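Local coordinates for DUAL specificity protein phosphatase 14 (Homo sapiens, PDB 2WGP), which removes phosphate from tyrosine, serine and threonine residues of proteins, inactivating the MAP kinases ERK, JNK and p38 and the adapter TAB1, at residues S31-G36 with T119-Y124; I60-F65 with H109-V114; L77-H82 with G113-A118. One frame throughout, in Å; residues are numbered along the deposited sequence. Where two conformers were deposited one is given.

Contact 1: residues S31-G36 with T119-Y124; sequences SSLFLG and TLCIAY
Leu-33 and Leu-35, on the same side of strand 33-36, face helix 116-129, where Leu-33 meets Cys-121 and Tyr-124, whereas Leu-35 meets Cys-121. Leu-33 does most of the work on the strand side, Cys-121 on the helix side. The CG of Leu-33 lies anti to the backbone N (chi1 177°), which carries the branch out from the strand, and CD2 slips between two helix side chains one turn apart: it lies 3.9 Å from SG of Cys-121 and 3.5 Å from CD2 of Tyr-124. The methyl meets the tyrosine ring obliquely, and the leucine and tyrosine side chains run past one another, reaching opposite ways. SG of Cys-121, anti to its own carbonyl carbon (chi1 -67°), reaches toward the strand and spans both leucines, with CB of Leu-35 at 4.1 Å. The touching residues are all buried, and the contact is held by apolar packing. Ile-96 of helix 89-101 closes over both Leu-33 and Tyr-124, while Val-140 of helix 133-143 covers Leu-35. Strand and helix axes run nearly antiparallel, at 158° and 9.6 Å apart. Such packing of a central helix across one face of a mixed, largely parallel sheet belongs to the alpha/beta fold of the protein-tyrosine phosphatase family.

Contact 2: residues I60-F65 with H109-V114; sequences IEIPNF and HCAAGV. With PO4 (phosphate ion), chain C.
The backbones of the loop 60-65 and of the segment 109-114, which leaves strand 106-109 at His-109, approach to 7.5 Å between CA of Ile-62 and CA of Ala-111, and the side chain of Ile-62 bridges the interval. With CG1 anti to the carbonyl carbon (chi1 -54°) and the chain extended beyond it, CD1 is carried out to rest 3.6 Å from Cys-110 O and 3.9 Å from Ala-111 CA, which leaves the other branch, CG2, to approach the His-109 ring obliquely. That ring is fixed by a nearly straight bond of 2.9 Å from His-109 ND1 to Cys-110 O (175°), the acceptor lying almost in the ring plane; a water sits at the NE2 edge. Glu-61 brings OE2 alongside Ala-111 CB, while OE1 pairs with Arg-116 in a salt bridge. From Cys-110 onward the chain wraps round a phosphate ion, and the backbone N-H groups of Ala-111 and Ala-112 converge on one oxygen, with Ala-112 N 3.0 Å from O2. SG of the phosphocysteine nucleophile, Cys-110, stands 3.0 Å from phosphate O3. The 109-114 segment leads from strand 106-109 into helix 116-129, whereas 60-65 belongs to the loop joining the parallel strands 54-57 and 71-74 and flanks the phosphate-binding loop.

Contact 3: residues L77-H82 with G113-A118; sequences LADMPH and GVSRSA. With PO4 (phosphate ion), chain C.
The phosphate-binding loop of the protein-tyrosine phosphatases, the CX5R signature from Cys-110 to Arg-116, meets here the loop that carries Asp-79. In dual specificity phosphatases an aspartate on the corresponding loop acts as general acid, and the position of Asp-79 is consistent with that role. Arg-116, the first residue of helix 116-129, spans both segments and the bound phosphate ion. Its chain is bent at chi3 (-71°), turning the guanidinium back so that NE, 2.8 Å from phosphate O1, and NH2, 2.9 Å from O2, grip two oxygens in a fork; the NH2 bond is almost straight, at 174°. On the remaining corner NH1 donates to Leu-77 O over 2.8 Å, the acceptor lying in the guanidinium plane, and also faces Glu-61. Asp-79 CB lies over one face of the same group, 3.6 Å from NE. These bonds, together with the carbon packed on the face, fix the rotation of the guanidinium. An alanine in place of Arg-116 would probably leave phosphate O1 and O2 without their side-chain donors, Leu-77 O without NH1 and Glu-61 without its charged mate. Backbone N-H groups supply further donors: Val-114 N and Ser-115 N both bind O3, and Arg-116 N binds O1, so that the start of the helix points at the anion and would favour its negative charge. Phe-153 of helix 151-165 packs against Asp-79, Ser-115 and Arg-116. OD2 of Asp-79 stands 2.6 Å from phosphate O4, while OD1, also bonded to Asn-150, accepts from Ser-115 OG at 2.7 Å, the hydroxyl approaching from above the carboxylate plane.

Contacts 2 and 3 share Gly-113 and Val-114 and both touch one phosphate ion, their centres 10 Å apart. The salt bridge of 2.9 Å between Glu-61 OE1 and Arg-116 NH1 joins them, so the 60-65 loop holds the arginine from contact 2 while 77-82 holds it from contact 3. Contact 1 lies deeper, 14 Å from contact 2 and 13 Å from contact 3 between centres, and shares helix 116-129 with contact 3. Its strand end nevertheless reaches the active site: Gly-36 O is 3.2 Å from Cys-110 N, probably a hydrogen bond, and Leu-35 CG packs 3.5 Å from Ser-117 OG, itself 3.1 Å from Cys-110 SG.

Contact 1: residues S31-G36 with T119-Y124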
ATOM      1  N   SER A  31      31.093   1.552 -29.403  1.00 28.39           N
ATOM      2  CA  SER A  31      32.563   1.484 -29.414  1.00 29.13           C
ATOM      3  C   SER A  31      33.219   1.710 -28.034  1.00 29.11           C
ATOM      4  O   SER A  31      34.286   1.159 -27.748  1.00 30.16           O
ATOM      5  CB  SER A  31      33.150   2.445 -30.475  1.00 30.21           C
ATOM      6  OG  SER A  31      32.997   3.826 -30.134  1.00 33.02           O
ATOM      7  N   SER A  32      32.564   2.472 -27.163  1.00 27.60           N
ATOM      8  CA  SER A  32      33.142   2.835 -25.880  1.00 27.83           C
ATOM      9  C   SER A  32      32.305   2.398 -24.674  1.00 26.61           C
ATOM     10  O   SER A  32      32.521   2.897 -23.565  1.00 26.04           O
ATOM     11  CB  SER A  32      33.307   4.348 -25.852  1.00 28.19           C
ATOM     12  OG  SER A  32      32.034   4.949 -25.741  1.00 30.59           O
ATOM     13  N   LEU A  33      31.358   1.481 -24.888  1.00 25.44           N
ATOM     14  CA  LEU A  33      30.446   1.067 -23.811  1.00 24.69           C
ATOM     15  C   LEU A  33      30.178  -0.415 -23.882  1.00 24.66           C
ATOM     16  O   LEU A  33      29.734  -0.940 -24.925  1.00 24.06           O
ATOM     17  CB  LEU A  33      29.112   1.850 -23.836  1.00 24.67           C
ATOM     18  CG  LEU A  33      28.028   1.477 -22.808  1.00 24.38           C
ATOM     19  CD1 LEU A  33      28.481   1.796 -21.390  1.00 24.07           C
ATOM     20  CD2 LEU A  33      26.690   2.160 -23.099  1.00 24.90           C
ATOM     21  N   PHE A  34      30.426  -1.071 -22.747  1.00 24.23           N
ATOM     22  CA  PHE A  34      30.126  -2.471 -22.586  1.00 24.72           C
ATOM     23  C   PHE A  34      29.238  -2.651 -21.360  1.00 24.72           C
ATOM     24  O   PHE A  34      29.315  -1.876 -20.388  1.00 24.89           O
ATOM     25  CB  PHE A  34      31.406  -3.277 -22.414  1.00 24.18           C
ATOM     26  CG  PHE A  34      32.342  -3.175 -23.587  1.00 24.95           C
ATOM     27  CD1 PHE A  34      32.405  -4.208 -24.536  1.00 25.83           C
ATOM     28  CD2 PHE A  34      33.164  -2.060 -23.749  1.00 25.54           C
ATOM     29  CE1 PHE A  34      33.276  -4.119 -25.626  1.00 24.96           C
ATOM     30  CE2 PHE A  34      34.015  -1.965 -24.850  1.00 25.95           C
ATOM     31  CZ  PHE A  34      34.061  -2.997 -25.783  1.00 23.89           C
ATOM     32  N   LEU A  35      28.421  -3.698 -21.401  1.00 25.44           N
ATOM     33  CA  LEU A  35      27.538  -4.076 -20.305  1.00 26.37           C
ATOM     34  C   LEU A  35      27.897  -5.496 -19.860  1.00 26.59           C
ATOM     35  O   LEU A  35      28.172  -6.375 -20.697  1.00 25.37           O
ATOM     36  CB  LEU A  35      26.099  -4.045 -20.815  1.00 29.03           C
ATOM     37  CG  LEU A  35      24.910  -4.539 -20.011  1.00 28.53           C
ATOM     38  CD1 LEU A  35      23.629  -4.280 -20.760  1.00 30.69           C
ATOM     39  CD2 LEU A  35      25.029  -6.017 -19.640  1.00 34.98           C
ATOM     40  N   GLY A  36      27.880  -5.740 -18.552  1.00 26.65           N
ATOM     41  CA  GLY A  36      28.225  -7.056 -18.061  1.00 27.68           C
ATOM     42  C   GLY A  36      27.693  -7.470 -16.701  1.00 27.48           C
ATOM     43  O   GLY A  36      27.131  -6.671 -15.945  1.00 26.62           O
ATOM     44  N   THR A 119      19.702  -0.810 -17.578  1.00 21.35           N
ATOM     45  CA  THR A 119      18.880   0.407 -17.410  1.00 21.39           C
ATOM     46  C   THR A 119      19.742   1.662 -17.630  1.00 22.40           C
ATOM     47  O   THR A 119      19.346   2.594 -18.328  1.00 20.92           O
ATOM     48  CB  THR A 119      18.199   0.459 -16.034  1.00 22.32           C
ATOM     49  OG1 THR A 119      17.320  -0.688 -15.893  1.00 23.15           O
ATOM     50  CG2 THR A 119      17.418   1.791 -15.873  1.00 22.34           C
ATOM     51  N   LEU A 120      20.927   1.661 -17.028  1.00 22.89           N
ATOM     52  CA  LEU A 120      21.857   2.767 -17.171  1.00 22.56           C
ATOM     53  C   LEU A 120      22.372   2.921 -18.600  1.00 22.60           C
ATOM     54  O   LEU A 120      22.506   4.058 -19.089  1.00 21.37           O
ATOM     55  CB  LEU A 120      23.017   2.595 -16.191  1.00 23.84           C
ATOM     56  CG  LEU A 120      22.657   2.689 -14.697  1.00 23.09           C
ATOM     57  CD1 LEU A 120      23.843   2.249 -13.859  1.00 22.77           C
ATOM     58  CD2 LEU A 120      22.151   4.119 -14.323  1.00 24.82           C
ATOM     59  N   CYS A 121      22.645   1.802 -19.278  1.00 22.72           N
ATOM     60  CA  CYS A 121      23.030   1.834 -20.702  1.00 22.52           C
ATOM     61  C   CYS A 121      21.911   2.390 -21.584  1.00 22.90           C
ATOM     62  O   CYS A 121      22.181   3.200 -22.477  1.00 22.77           O
ATOM     63  CB  CYS A 121      23.476   0.454 -21.196  1.00 22.33           C
ATOM     64  SG  CYS A 121      24.981  -0.125 -20.467  1.00 23.80           S
ATOM     65  N   ILE A 122      20.667   1.983 -21.322  1.00 22.95           N
ATOM     66  CA  ILE A 122      19.522   2.501 -22.080  1.00 23.16           C
ATOM     67  C   ILE A 122      19.395   4.023 -21.905  1.00 23.02           C
ATOM     68  O   ILE A 122      19.153   4.760 -22.881  1.00 22.53           O
ATOM     69  CB  ILE A 122      18.185   1.783 -21.692  1.00 23.22           C
ATOM     70  CG1 ILE A 122      18.185   0.334 -22.201  1.00 23.22           C
ATOM     71  CG2 ILE A 122      16.987   2.519 -22.268  1.00 22.56           C
ATOM     72  CD1 ILE A 122      17.113  -0.601 -21.524  1.00 24.12           C
ATOM     73  N   ALA A 123      19.602   4.494 -20.672  1.00 23.11           N
ATOM     74  CA  ALA A 123      19.509   5.927 -20.396  1.00 22.70           C
ATOM     75  C   ALA A 123      20.607   6.688 -21.172  1.00 22.58           C
ATOM     76  O   ALA A 123      20.337   7.735 -21.773  1.00 22.06           O
ATOM     77  CB  ALA A 123      19.604   6.191 -18.884  1.00 22.61           C
ATOM     78  N   TYR A 124      21.824   6.146 -21.172  1.00 22.85           N
ATOM     79  CA  TYR A 124      22.957   6.714 -21.923  1.00 23.65           C
ATOM     80  C   TYR A 124      22.681   6.817 -23.434  1.00 23.59           C
ATOM     81  O   TYR A 124      22.916   7.862 -24.051  1.00 23.59           O
ATOM     82  CB  TYR A 124      24.246   5.893 -21.681  1.00 24.63           C
ATOM     83  CG  TYR A 124      25.342   6.220 -22.657  1.00 24.24           C
ATOM     84  CD1 TYR A 124      26.111   7.388 -22.510  1.00 23.98           C
ATOM     85  CD2 TYR A 124      25.580   5.400 -23.769  1.00 25.68           C
ATOM     86  CE1 TYR A 124      27.098   7.713 -23.416  1.00 24.69           C
ATOM     87  CE2 TYR A 124      26.554   5.733 -24.707  1.00 25.31           C
ATOM     88  CZ  TYR A 124      27.313   6.880 -24.524  1.00 25.48           C
ATOM     89  OH  TYR A 124      28.294   7.191 -25.425  1.00 25.93           O
TER

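Contact 2: residues I60-F65 with H109-V114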
ATOM      1  N   ILE A  60      25.296  -2.426  -5.000  1.00 24.51           N
ATOM      2  CA  ILE A  60      25.680  -2.204  -3.629  0.50 24.14           C
ATOM      3  C   ILE A  60      26.549  -3.385  -3.155  1.00 24.08           C
ATOM      4  O   ILE A  60      27.546  -3.192  -2.460  1.00 23.93           O
ATOM      5  CB  ILE A  60      24.411  -1.941  -2.755  0.50 23.57           C
ATOM      6  CG1 ILE A  60      24.770  -1.671  -1.288  0.50 23.27           C
ATOM      7  CG2 ILE A  60      23.390  -3.082  -2.867  0.50 23.45           C
ATOM      8  CD1 ILE A  60      23.639  -1.009  -0.547  0.50 22.09           C
ATOM      9  N   GLU A  61      26.178  -4.589  -3.584  1.00 24.40           N
ATOM     10  CA  GLU A  61      26.635  -5.813  -2.958  1.00 24.62           C
ATOM     11  C   GLU A  61      27.943  -6.421  -3.461  1.00 25.25           C
ATOM     12  O   GLU A  61      28.508  -7.287  -2.790  1.00 24.69           O
ATOM     13  CB  GLU A  61      25.500  -6.862  -2.979  1.00 25.12           C
ATOM     14  CG  GLU A  61      25.231  -7.601  -4.320  1.00 24.57           C
ATOM     15  CD  GLU A  61      24.324  -6.852  -5.302  1.00 25.44           C
ATOM     16  OE1 GLU A  61      24.016  -5.651  -5.110  1.00 23.00           O
ATOM     17  OE2 GLU A  61      23.932  -7.481  -6.312  1.00 24.64           O
ATOM     18  N   ILE A  62      28.409  -5.972  -4.623  1.00 24.91           N
ATOM     19  CA  ILE A  62      29.705  -6.389  -5.168  1.00 26.06           C
ATOM     20  C   ILE A  62      30.755  -5.294  -4.895  1.00 26.34           C
ATOM     21  O   ILE A  62      30.600  -4.155  -5.342  1.00 26.07           O
ATOM     22  CB  ILE A  62      29.653  -6.650  -6.693  1.00 26.63           C
ATOM     23  CG1 ILE A  62      28.540  -7.637  -7.025  1.00 27.04           C
ATOM     24  CG2 ILE A  62      31.047  -7.123  -7.236  1.00 26.05           C
ATOM     25  CD1 ILE A  62      28.484  -8.057  -8.520  1.00 29.45           C
ATOM     26  N   PRO A  63      31.823  -5.633  -4.147  1.00 26.27           N
ATOM     27  CA  PRO A  63      32.930  -4.662  -3.931  1.00 26.46           C
ATOM     28  C   PRO A  63      33.791  -4.473  -5.192  1.00 27.18           C
ATOM     29  O   PRO A  63      34.000  -5.424  -5.929  1.00 26.08           O
ATOM     30  CB  PRO A  63      33.763  -5.298  -2.812  1.00 27.03           C
ATOM     31  CG  PRO A  63      33.023  -6.570  -2.406  1.00 27.04           C
ATOM     32  CD  PRO A  63      32.055  -6.909  -3.460  1.00 26.95           C
ATOM     33  N   ASN A  64      34.296  -3.266  -5.429  1.00 27.26           N
ATOM     34  CA  ASN A  64      35.212  -3.030  -6.574  1.00 28.41           C
ATOM     35  C   ASN A  64      36.451  -3.860  -6.358  1.00 29.17           C
ATOM     36  O   ASN A  64      37.002  -3.875  -5.248  1.00 28.13           O
ATOM     37  CB  ASN A  64      35.625  -1.564  -6.679  1.00 28.33           C
ATOM     38  CG  ASN A  64      34.463  -0.639  -7.004  1.00 29.67           C
ATOM     39  OD1 ASN A  64      33.491  -1.044  -7.632  1.00 34.61           O
ATOM     40  ND2 ASN A  64      34.574   0.616  -6.592  1.00 31.38           N
ATOM     41  N   PHE A  65      36.912  -4.539  -7.404  1.00 30.20           N
ATOM     42  CA  PHE A  65      38.125  -5.333  -7.272  1.00 31.79           C
ATOM     43  C   PHE A  65      39.322  -4.413  -7.110  1.00 31.56           C
ATOM     44  O   PHE A  65      40.305  -4.781  -6.501  1.00 32.63           O
ATOM     45  CB  PHE A  65      38.327  -6.296  -8.449  1.00 32.89           C
ATOM     46  CG  PHE A  65      39.255  -7.439  -8.118  1.00 36.04           C
ATOM     47  CD1 PHE A  65      38.757  -8.625  -7.576  1.00 38.57           C
ATOM     48  CD2 PHE A  65      40.634  -7.312  -8.307  1.00 37.94           C
ATOM     49  CE1 PHE A  65      39.633  -9.687  -7.234  1.00 39.25           C
ATOM     50  CE2 PHE A  65      41.507  -8.357  -7.979  1.00 39.38           C
ATOM     51  CZ  PHE A  65      41.005  -9.549  -7.452  1.00 39.32           C
ATOM     52  N   HIS A 109      28.596  -2.610 -15.164  1.00 22.03           N
ATOM     53  CA  HIS A 109      28.238  -3.955 -14.707  1.00 22.21           C
ATOM     54  C   HIS A 109      27.304  -3.903 -13.514  1.00 22.37           C
ATOM     55  O   HIS A 109      27.267  -2.911 -12.756  1.00 23.24           O
ATOM     56  CB  HIS A 109      29.468  -4.853 -14.419  1.00 22.29           C
ATOM     57  CG  HIS A 109      30.093  -4.672 -13.061  1.00 24.77           C
ATOM     58  ND1 HIS A 109      29.577  -5.246 -11.909  1.00 23.07           N
ATOM     59  CD2 HIS A 109      31.224  -4.026 -12.687  1.00 24.90           C
ATOM     60  CE1 HIS A 109      30.354  -4.928 -10.886  1.00 26.19           C
ATOM     61  NE2 HIS A 109      31.358  -4.190 -11.329  1.00 24.84           N
ATOM     62  N   CYS A 110      26.543  -4.971 -13.351  1.00 22.17           N
ATOM     63  CA  CYS A 110      25.775  -5.190 -12.127  1.00 22.40           C
ATOM     64  C   CYS A 110      26.113  -6.609 -11.657  1.00 23.15           C
ATOM     65  O   CYS A 110      27.283  -7.002 -11.728  1.00 24.59           O
ATOM     66  CB  CYS A 110      24.290  -4.929 -12.389  1.00 22.72           C
ATOM     67  SG  CYS A 110      23.596  -5.667 -13.876  1.00 23.46           S
ATOM     68  N   ALA A 111      25.134  -7.384 -11.184  1.00 23.55           N
ATOM     69  CA  ALA A 111      25.358  -8.765 -10.757  1.00 22.95           C
ATOM     70  C   ALA A 111      25.061  -9.701 -11.929  1.00 22.57           C
ATOM     71  O   ALA A 111      25.949 -10.365 -12.443  1.00 21.99           O
ATOM     72  CB  ALA A 111      24.471  -9.123  -9.539  1.00 22.30           C
ATOM     73  N   ALA A 112      23.824  -9.636 -12.407  1.00 22.33           N
ATOM     74  CA  ALA A 112      23.309 -10.518 -13.451  1.00 22.64           C
ATOM     75  C   ALA A 112      23.452  -9.988 -14.871  1.00 22.21           C
ATOM     76  O   ALA A 112      23.239 -10.721 -15.821  1.00 22.66           O
ATOM     77  CB  ALA A 112      21.816 -10.863 -13.147  1.00 21.38           C
ATOM     78  N   GLY A 113      23.824  -8.726 -15.039  1.00 23.08           N
ATOM     79  CA  GLY A 113      23.847  -8.135 -16.366  1.00 23.06           C
ATOM     80  C   GLY A 113      22.469  -8.058 -17.028  1.00 22.88           C
ATOM     81  O   GLY A 113      22.372  -8.020 -18.258  1.00 23.46           O
ATOM     82  N   VAL A 114      21.413  -7.991 -16.216  1.00 22.12           N
ATOM     83  CA  VAL A 114      20.035  -8.055 -16.681  1.00 21.76           C
ATOM     84  C   VAL A 114      19.238  -6.729 -16.518  1.00 21.83           C
ATOM     85  O   VAL A 114      18.498  -6.311 -17.423  1.00 21.53           O
ATOM     86  CB  VAL A 114      19.306  -9.239 -15.946  1.00 21.25           C
ATOM     87  CG1 VAL A 114      17.804  -9.195 -16.135  1.00 21.96           C
ATOM     88  CG2 VAL A 114      19.840 -10.579 -16.425  1.00 21.32           C
TER
HETATM   89  P   PO4 C 200      20.817  -7.133 -11.826  1.00 19.16           P
HETATM   90  O1  PO4 C 200      20.492  -5.688 -11.577  1.00 17.20           O
HETATM   91  O2  PO4 C 200      22.013  -7.692 -11.107  1.00 17.27           O
HETATM   92  O3  PO4 C 200      21.109  -7.330 -13.312  1.00 19.72           O
HETATM   93  O4  PO4 C 200      19.608  -8.012 -11.504  1.00 19.98           O
HETATM   94  O   HOH W   1      33.924  -3.480 -10.100  1.00 21.89           O

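Contact 3: residues L77-H82 with G113-A118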
ATOM      1  N   LEU A  77      23.260   0.744  -5.735  1.00 27.76           N
ATOM      2  CA  LEU A  77      21.837   0.456  -5.842  1.00 27.63           C
ATOM      3  C   LEU A  77      21.566  -1.044  -5.739  1.00 26.33           C
ATOM      4  O   LEU A  77      22.384  -1.843  -6.164  1.00 26.36           O
ATOM      5  CB  LEU A  77      21.352   0.839  -7.256  1.00 28.74           C
ATOM      6  CG  LEU A  77      21.425   2.291  -7.710  1.00 30.85           C
ATOM      7  CD1 LEU A  77      21.488   2.339  -9.268  1.00 33.50           C
ATOM      8  CD2 LEU A  77      20.252   3.074  -7.147  1.00 30.37           C
ATOM      9  N   ALA A  78      20.390  -1.386  -5.231  1.00 25.91           N
ATOM     10  CA  ALA A  78      19.826  -2.738  -5.282  1.00 25.00           C
ATOM     11  C   ALA A  78      18.956  -2.847  -6.528  1.00 25.15           C
ATOM     12  O   ALA A  78      18.487  -1.834  -7.043  1.00 24.63           O
ATOM     13  CB  ALA A  78      19.005  -3.016  -4.053  1.00 24.84           C
ATOM     14  N   ASP A  79      18.765  -4.074  -7.030  1.00 25.28           N
ATOM     15  CA  ASP A  79      17.888  -4.308  -8.169  1.00 25.15           C
ATOM     16  C   ASP A  79      16.439  -4.457  -7.677  1.00 25.18           C
ATOM     17  O   ASP A  79      15.883  -5.573  -7.618  1.00 25.16           O
ATOM     18  CB  ASP A  79      18.343  -5.524  -8.994  1.00 25.52           C
ATOM     19  CG  ASP A  79      17.466  -5.771 -10.232  1.00 23.21           C
ATOM     20  OD1 ASP A  79      16.796  -4.828 -10.666  1.00 21.32           O
ATOM     21  OD2 ASP A  79      17.415  -6.940 -10.736  1.00 21.42           O
ATOM     22  N   MET A  80      15.838  -3.317  -7.336  1.00 24.67           N
ATOM     23  CA  MET A  80      14.511  -3.279  -6.745  1.00 25.69           C
ATOM     24  C   MET A  80      13.721  -2.161  -7.423  1.00 25.28           C
ATOM     25  O   MET A  80      14.292  -1.142  -7.790  1.00 24.38           O
ATOM     26  CB  MET A  80      14.599  -3.025  -5.224  1.00 25.93           C
ATOM     27  CG  MET A  80      15.226  -4.167  -4.431  1.00 28.42           C
ATOM     28  SD  MET A  80      14.161  -5.614  -4.524  1.00 32.32           S
ATOM     29  CE  MET A  80      12.778  -5.033  -3.524  1.00 33.48           C
ATOM     30  N   PRO A  81      12.404  -2.356  -7.607  1.00 25.72           N
ATOM     31  CA  PRO A  81      11.625  -1.349  -8.359  1.00 25.77           C
ATOM     32  C   PRO A  81      11.623   0.052  -7.728  1.00 25.22           C
ATOM     33  O   PRO A  81      11.536   1.045  -8.442  1.00 25.54           O
ATOM     34  CB  PRO A  81      10.215  -1.927  -8.363  1.00 25.43           C
ATOM     35  CG  PRO A  81      10.394  -3.368  -8.086  1.00 28.41           C
ATOM     36  CD  PRO A  81      11.562  -3.485  -7.187  1.00 26.64           C
ATOM     37  N   HIS A  82      11.758   0.143  -6.416  1.00 24.88           N
ATOM     38  CA  HIS A  82      11.840   1.482  -5.758  1.00 25.28           C
ATOM     39  C   HIS A  82      13.263   2.029  -5.564  1.00 24.84           C
ATOM     40  O   HIS A  82      13.436   3.109  -5.009  1.00 24.45           O
ATOM     41  CB  HIS A  82      11.042   1.504  -4.455  1.00 26.37           C
ATOM     42  CG  HIS A  82       9.581   1.280  -4.670  1.00 29.77           C
ATOM     43  ND1 HIS A  82       8.876   0.289  -4.027  1.00 34.03           N
ATOM     44  CD2 HIS A  82       8.709   1.875  -5.518  1.00 31.95           C
ATOM     45  CE1 HIS A  82       7.623   0.300  -4.450  1.00 35.06           C
ATOM     46  NE2 HIS A  82       7.499   1.250  -5.358  1.00 34.85           N
ATOM     47  N   GLY A 113      23.824  -8.726 -15.039  1.00 23.08           N
ATOM     48  CA  GLY A 113      23.847  -8.135 -16.366  1.00 23.06           C
ATOM     49  C   GLY A 113      22.469  -8.058 -17.028  1.00 22.88           C
ATOM     50  O   GLY A 113      22.372  -8.020 -18.258  1.00 23.46           O
ATOM     51  N   VAL A 114      21.413  -7.991 -16.216  1.00 22.12           N
ATOM     52  CA  VAL A 114      20.035  -8.055 -16.681  1.00 21.76           C
ATOM     53  C   VAL A 114      19.238  -6.729 -16.518  1.00 21.83           C
ATOM     54  O   VAL A 114      18.498  -6.311 -17.423  1.00 21.53           O
ATOM     55  CB  VAL A 114      19.306  -9.239 -15.946  1.00 21.25           C
ATOM     56  CG1 VAL A 114      17.804  -9.195 -16.135  1.00 21.96           C
ATOM     57  CG2 VAL A 114      19.840 -10.579 -16.425  1.00 21.32           C
ATOM     58  N   SER A 115      19.362  -6.090 -15.353  1.00 22.46           N
ATOM     59  CA  SER A 115      18.462  -5.009 -14.952  1.00 21.92           C
ATOM     60  C   SER A 115      19.188  -3.679 -14.664  1.00 22.23           C
ATOM     61  O   SER A 115      19.044  -2.724 -15.432  1.00 21.49           O
ATOM     62  CB  SER A 115      17.607  -5.458 -13.763  1.00 22.61           C
ATOM     63  OG  SER A 115      16.748  -4.422 -13.301  1.00 22.85           O
ATOM     64  N   ARG A 116      19.996  -3.625 -13.612  1.00 21.88           N
ATOM     65  CA  ARG A 116      20.636  -2.357 -13.226  1.00 22.54           C
ATOM     66  C   ARG A 116      21.537  -1.782 -14.337  1.00 21.44           C
ATOM     67  O   ARG A 116      21.377  -0.620 -14.726  1.00 21.96           O
ATOM     68  CB  ARG A 116      21.431  -2.486 -11.911  1.00 22.29           C
ATOM     69  CG  ARG A 116      20.571  -2.527 -10.649  1.00 23.53           C
ATOM     70  CD  ARG A 116      21.383  -2.923  -9.428  1.00 22.31           C
ATOM     71  NE  ARG A 116      21.754  -4.336  -9.478  1.00 24.03           N
ATOM     72  CZ  ARG A 116      22.311  -5.009  -8.472  1.00 22.49           C
ATOM     73  NH1 ARG A 116      22.627  -4.419  -7.329  1.00 23.50           N
ATOM     74  NH2 ARG A 116      22.630  -6.270  -8.648  1.00 21.35           N
ATOM     75  N   SER A 117      22.493  -2.568 -14.827  1.00 21.54           N
ATOM     76  CA  SER A 117      23.413  -2.094 -15.873  1.00 21.15           C
ATOM     77  C   SER A 117      22.702  -1.766 -17.185  1.00 21.21           C
ATOM     78  O   SER A 117      22.983  -0.725 -17.809  1.00 21.90           O
ATOM     79  CB  SER A 117      24.591  -3.046 -16.077  1.00 21.07           C
ATOM     80  OG  SER A 117      24.195  -4.316 -16.546  1.00 21.90           O
ATOM     81  N   ALA A 118      21.788  -2.634 -17.600  1.00 20.94           N
ATOM     82  CA  ALA A 118      21.013  -2.416 -18.834  1.00 21.01           C
ATOM     83  C   ALA A 118      20.259  -1.113 -18.755  1.00 20.61           C
ATOM     84  O   ALA A 118      20.171  -0.383 -19.749  1.00 20.46           O
ATOM     85  CB  ALA A 118      20.007  -3.578 -19.055  1.00 21.64           C
TER
HETATM   86  P   PO4 C 200      20.817  -7.133 -11.826  1.00 19.16           P
HETATM   87  O1  PO4 C 200      20.492  -5.688 -11.577  1.00 17.20           O
HETATM   88  O2  PO4 C 200      22.013  -7.692 -11.107  1.00 17.27           O
HETATM   89  O3  PO4 C 200      21.109  -7.330 -13.312  1.00 19.72           O
HETATM   90  O4  PO4 C 200      19.608  -8.012 -11.504  1.00 19.98           O